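Local coordinates for protein putative aldehyde dehydrogenase (PDB 4YWE) that probably oxidises aldehydes with NAD or NADP as electron acceptor and binds calcium and magnesium ions, at residues E52-A57 against A177-P182; A217-A222 against T243-E248. All coordinates share one frame; numbering follows the deposited sequence.

Overall arrangement
Both contacts lie at or beside the parallel part of the mixed sheet that contains strand 177-182, in what is probably the Rossmann-like cofactor-binding domain of this aldehyde dehydrogenase family member. Contact 1 sets helix 48-63 against strand 177-182, and contact 2 follows it along the chain, pairing helix 214-223 with helix 236-246. Their centres are about 13 Å apart, and strand 177-182 links them: L221 and A217 of helix 214-223 pack on K181, and L221 CD1 lies 3.7 Å from V179 O. Strand 177-182 thus touches both helix 48-63 and helix 214-223, and helix 214-223 in turn packs on helix 236-246, which also reaches the second subunit.

Contact 1: residues E52-A57 against A177-P182; sequences ERAVAA and ACVVKP
The peptide group that joins A54 to V55 is the flat surface of this contact, and a methyl of V179 sits over one of its faces. V179 CG2 lies 3.6 Å from A54 O and 3.9 Å from A54 C, well above the peptide plane, while the edges of the peptide, with its C=O and N-H, run along the helix. The same methyl meets the backbone further on, 4.0 Å from V55 CA. The second branch of V179, CG1, is anti to the backbone N (chi1 179°) and reaches the methyl of A54, with CG1 3.8 Å from A54 CB. V55 crosses V179 at about a right angle, and their CG2 methyls meet more loosely at 4.2 Å.

This is the helix-on-sheet packing of an alpha/beta fold. Residues of strand 177-182 alternate in direction: V179 faces helix 48-63, whereas C178 and V180 turn to helix 160-174 on the other side. A beta-branched valine suits the extended strand and spreads two methyls over the helix; alanine at 54 lets the backbones close to 6.2 Å between A54 CA and V179 CA. V210 and V150 add further apolar cover. Beyond the touching residues, the K181 ammonium is held by two carbonyls, those of G212 and P182, with NZ 2.8 Å from P182 O and 39° out of that carbonyl's plane.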
loop_
_atom_site.group_PDB
_atom_site.type_symbol
_atom_site.label_atom_id
_atom_site.label_comp_id
_atom_site.label_asym_id
_atom_site.label_seq_id
_atom_site.Cartn_x
_atom_site.Cartn_y
_atom_site.Cartn_z
ATOM N N GLU A 52 -25.148 -28.251 -8.088
ATOM C CA GLU A 52 -24.076 -29.016 -8.717
ATOM C C GLU A 52 -23.758 -28.491 -10.115
ATOM O O GLU A 52 -22.594 -28.330 -10.477
ATOM C CB GLU A 52 -24.448 -30.499 -8.788
ATOM C CG GLU A 52 -23.433 -31.363 -9.524
ATOM C CD GLU A 52 -22.113 -31.471 -8.786
ATOM O OE1 GLU A 52 -22.125 -31.455 -7.537
ATOM O OE2 GLU A 52 -21.063 -31.572 -9.454
ATOM N N ARG A 53 -24.801 -28.218 -10.892
ATOM C CA ARG A 53 -24.636 -27.710 -12.249
ATOM C C ARG A 53 -24.090 -26.284 -12.246
ATOM O O ARG A 53 -23.307 -25.910 -13.119
ATOM C CB ARG A 53 -25.964 -27.762 -13.006
ATOM C CG ARG A 53 -26.575 -29.150 -13.083
ATOM C CD ARG A 53 -27.887 -29.143 -13.853
ATOM N NE ARG A 53 -28.612 -30.400 -13.694
ATOM C CZ ARG A 53 -29.808 -30.644 -14.219
ATOM N NH1 ARG A 53 -30.420 -29.716 -14.942
ATOM N NH2 ARG A 53 -30.393 -31.818 -14.021
ATOM N N ALA A 54 -24.510 -25.497 -11.261
ATOM C CA ALA A 54 -24.057 -24.115 -11.134
ATOM C C ALA A 54 -22.564 -24.049 -10.833
ATOM O O ALA A 54 -21.841 -23.234 -11.406
ATOM C CB ALA A 54 -24.846 -23.395 -10.052
ATOM N N VAL A 55 -22.109 -24.912 -9.930
ATOM C CA VAL A 55 -20.700 -24.955 -9.557
ATOM C C VAL A 55 -19.882 -25.499 -10.720
ATOM O O VAL A 55 -18.781 -25.019 -10.995
ATOM C CB VAL A 55 -20.484 -25.793 -8.283
ATOM C CG1 VAL A 55 -19.003 -25.908 -7.961
ATOM C CG2 VAL A 55 -21.239 -25.179 -7.114
ATOM N N ALA A 56 -20.430 -26.499 -11.404
ATOM C CA ALA A 56 -19.786 -27.073 -12.581
ATOM C C ALA A 56 -19.545 -26.001 -13.640
ATOM O O ALA A 56 -18.452 -25.904 -14.199
ATOM C CB ALA A 56 -20.631 -28.205 -13.151
ATOM N N ALA A 57 -20.572 -25.199 -13.903
ATOM C CA ALA A 57 -20.484 -24.126 -14.887
ATOM C C ALA A 57 -19.458 -23.078 -14.465
ATOM O O ALA A 57 -18.662 -22.610 -15.279
ATOM C CB ALA A 57 -21.846 -23.482 -15.092
ATOM N N ALA A 177 -15.311 -16.844 -10.476
ATOM C CA ALA A 177 -16.588 -17.201 -11.084
ATOM C C ALA A 177 -17.602 -17.393 -9.962
ATOM O O ALA A 177 -17.266 -17.930 -8.908
ATOM C CB ALA A 177 -16.458 -18.456 -11.929
ATOM N N CYS A 178 -18.838 -16.958 -10.183
ATOM C CA CYS A 178 -19.785 -16.820 -9.080
ATOM C C CYS A 178 -20.975 -17.773 -9.137
ATOM O O CYS A 178 -21.548 -18.014 -10.199
ATOM C CB CYS A 178 -20.298 -15.379 -9.022
ATOM S SG CYS A 178 -18.988 -14.147 -8.887
ATOM N N VAL A 179 -21.335 -18.306 -7.974
ATOM C CA VAL A 179 -22.557 -19.082 -7.807
ATOM C C VAL A 179 -23.406 -18.385 -6.754
ATOM O O VAL A 179 -22.977 -18.224 -5.611
ATOM C CB VAL A 179 -22.263 -20.535 -7.409
ATOM C CG1 VAL A 179 -23.565 -21.302 -7.213
ATOM C CG2 VAL A 179 -21.394 -21.207 -8.459
ATOM N N VAL A 180 -24.607 -17.968 -7.140
ATOM C CA VAL A 180 -25.435 -17.137 -6.272
ATOM C C VAL A 180 -26.727 -17.833 -5.857
ATOM O O VAL A 180 -27.476 -18.334 -6.695
ATOM C CB VAL A 180 -25.757 -15.795 -6.955
ATOM C CG1 VAL A 180 -26.582 -14.910 -6.032
ATOM C CG2 VAL A 180 -24.476 -15.093 -7.380
ATOM N N LYS A 181 -26.980 -17.852 -4.551
ATOM C CA LYS A 181 -28.243 -18.337 -4.012
ATOM C C LYS A 181 -28.973 -17.179 -3.340
ATOM O O LYS A 181 -28.811 -16.954 -2.141
ATOM C CB LYS A 181 -28.012 -19.478 -3.018
ATOM C CG LYS A 181 -29.068 -20.580 -3.052
ATOM C CD LYS A 181 -30.461 -20.064 -2.707
ATOM C CE LYS A 181 -30.537 -19.564 -1.273
ATOM N NZ LYS A 181 -31.912 -19.104 -0.922
ATOM N N PRO A 182 -29.777 -16.437 -4.113
ATOM C CA PRO A 182 -30.506 -15.286 -3.573
ATOM C C PRO A 182 -31.691 -15.709 -2.705
ATOM O O PRO A 182 -32.044 -16.888 -2.678
ATOM C CB PRO A 182 -30.970 -14.552 -4.829
ATOM C CG PRO A 182 -31.126 -15.631 -5.845
ATOM C CD PRO A 182 -30.046 -16.638 -5.549
#

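Contact 2: residues A217-A222 against T243-E248; sequences AGAALA and TQMAAE
M245 packs at the interface of two helices of the probable Rossmann-like domain, 214-223 and 236-246, which are joined through strand 229-233 in the parallel part of a mixed sheet. The apolar part of the contact is built from its side chain and two alanines. A219 and A222, three residues apart and so on neighbouring turns, line the facing side of helix 214-223. The methionine begins with CG beside its own backbone N (chi1 -76°) and stays extended beyond, so that it lies alongside this alanine surface. Its CB is 4.0 Å from A222 CB, and its SD passes within 4.1 Å of the same methyl and 4.2 Å of A219 CB. Alanine on both sides lets the backbones close to 5.3 Å between A222 CA and A246 CA, while M245 covers the methyls of A219 and A222. A246 packs inward on V251 and V253.

Polar side chains of segment 243-248 turn to the second subunit: E248 OE1 forms a salt bridge with K240 NZ of that subunit, and Q244 NE2 hydrogen-bonds its Q244 O.

The backbones also meet through a bent, and so at best weak, C-H...O contact. Near the C-terminal end of its helix, A222 O lies 3.4 Å from A246 CA, with an angle of 127° at the hydrogen, and 3.8 Å from A246 CB.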
loop_
_atom_site.group_PDB
_atom_site.type_symbol
_atom_site.label_atom_id
_atom_site.label_comp_id
_atom_site.label_asym_id
_atom_site.label_seq_id
_atom_site.Cartn_x
_atom_site.Cartn_y
_atom_site.Cartn_z
ATOM N N ALA A 217 -31.552 -25.103 -1.306
ATOM C CA ALA A 217 -30.545 -24.616 -2.242
ATOM C C ALA A 217 -29.385 -23.940 -1.515
ATOM O O ALA A 217 -28.219 -24.162 -1.846
ATOM C CB ALA A 217 -31.175 -23.654 -3.238
ATOM N N GLY A 218 -29.710 -23.113 -0.525
ATOM C CA GLY A 218 -28.698 -22.408 0.240
ATOM C C GLY A 218 -27.761 -23.342 0.979
ATOM O O GLY A 218 -26.550 -23.126 1.007
ATOM N N ALA A 219 -28.328 -24.388 1.572
ATOM C CA ALA A 219 -27.542 -25.384 2.290
ATOM C C ALA A 219 -26.653 -26.171 1.332
ATOM O O ALA A 219 -25.503 -26.472 1.649
ATOM C CB ALA A 219 -28.455 -26.326 3.061
ATOM N N ALA A 220 -27.192 -26.495 0.161
ATOM C CA ALA A 220 -26.455 -27.259 -0.840
ATOM C C ALA A 220 -25.214 -26.503 -1.307
ATOM O O ALA A 220 -24.185 -27.105 -1.612
ATOM C CB ALA A 220 -27.353 -27.586 -2.024
ATOM N N LEU A 221 -25.319 -25.180 -1.360
ATOM C CA LEU A 221 -24.190 -24.337 -1.726
ATOM C C LEU A 221 -23.115 -24.416 -0.647
ATOM O O LEU A 221 -21.941 -24.642 -0.940
ATOM C CB LEU A 221 -24.646 -22.888 -1.937
ATOM C CG LEU A 221 -23.642 -21.831 -2.417
ATOM C CD1 LEU A 221 -24.354 -20.758 -3.221
ATOM C CD2 LEU A 221 -22.892 -21.193 -1.254
ATOM N N ALA A 222 -23.530 -24.239 0.603
ATOM C CA ALA A 222 -22.605 -24.203 1.730
ATOM C C ALA A 222 -21.898 -25.542 1.938
ATOM O O ALA A 222 -20.784 -25.585 2.462
ATOM C CB ALA A 222 -23.342 -23.794 2.998
ATOM N N THR A 243 -21.214 -21.404 8.137
ATOM C CA THR A 243 -19.806 -21.506 8.499
ATOM C C THR A 243 -19.444 -22.950 8.833
ATOM O O THR A 243 -18.449 -23.485 8.341
ATOM C CB THR A 243 -19.461 -20.605 9.701
ATOM O OG1 THR A 243 -19.706 -19.234 9.363
ATOM C CG2 THR A 243 -18.000 -20.771 10.094
ATOM N N GLN A 244 -20.268 -23.578 9.665
ATOM C CA GLN A 244 -20.022 -24.946 10.100
ATOM C C GLN A 244 -20.158 -25.935 8.943
ATOM O O GLN A 244 -19.424 -26.920 8.876
ATOM C CB GLN A 244 -20.974 -25.315 11.240
ATOM C CG GLN A 244 -20.701 -24.545 12.527
ATOM C CD GLN A 244 -21.773 -24.748 13.577
ATOM O OE1 GLN A 244 -22.887 -25.176 13.271
ATOM N NE2 GLN A 244 -21.442 -24.442 14.828
ATOM N N MET A 245 -21.088 -25.667 8.031
ATOM C CA MET A 245 -21.264 -26.519 6.859
ATOM C C MET A 245 -20.054 -26.431 5.934
ATOM O O MET A 245 -19.578 -27.445 5.422
ATOM C CB MET A 245 -22.533 -26.140 6.090
ATOM C CG MET A 245 -23.826 -26.618 6.732
ATOM S SD MET A 245 -25.273 -26.212 5.735
ATOM C CE MET A 245 -26.597 -26.693 6.841
ATOM N N ALA A 246 -19.562 -25.214 5.726
ATOM C CA ALA A 246 -18.438 -24.987 4.826
ATOM C C ALA A 246 -17.124 -25.454 5.445
ATOM O O ALA A 246 -16.148 -25.701 4.737
ATOM C CB ALA A 246 -18.353 -23.518 4.453
ATOM N N ALA A 247 -17.107 -25.575 6.769
ATOM C CA ALA A 247 -15.913 -26.005 7.486
ATOM C C ALA A 247 -15.566 -27.459 7.168
ATOM O O ALA A 247 -14.427 -27.890 7.352
ATOM C CB ALA A 247 -16.101 -25.820 8.981
ATOM N N GLU A 248 -16.555 -28.210 6.691
ATOM C CA GLU A 248 -16.343 -29.602 6.309
ATOM C C GLU A 248 -15.390 -29.709 5.124
ATOM O O GLU A 248 -14.668 -30.695 4.983
ATOM C CB GLU A 248 -17.676 -30.276 5.979
ATOM C CG GLU A 248 -18.562 -30.521 7.191
ATOM C CD GLU A 248 -17.955 -31.512 8.167
ATOM O OE1 GLU A 248 -17.149 -32.362 7.731
ATOM O OE2 GLU A 248 -18.280 -31.439 9.372
#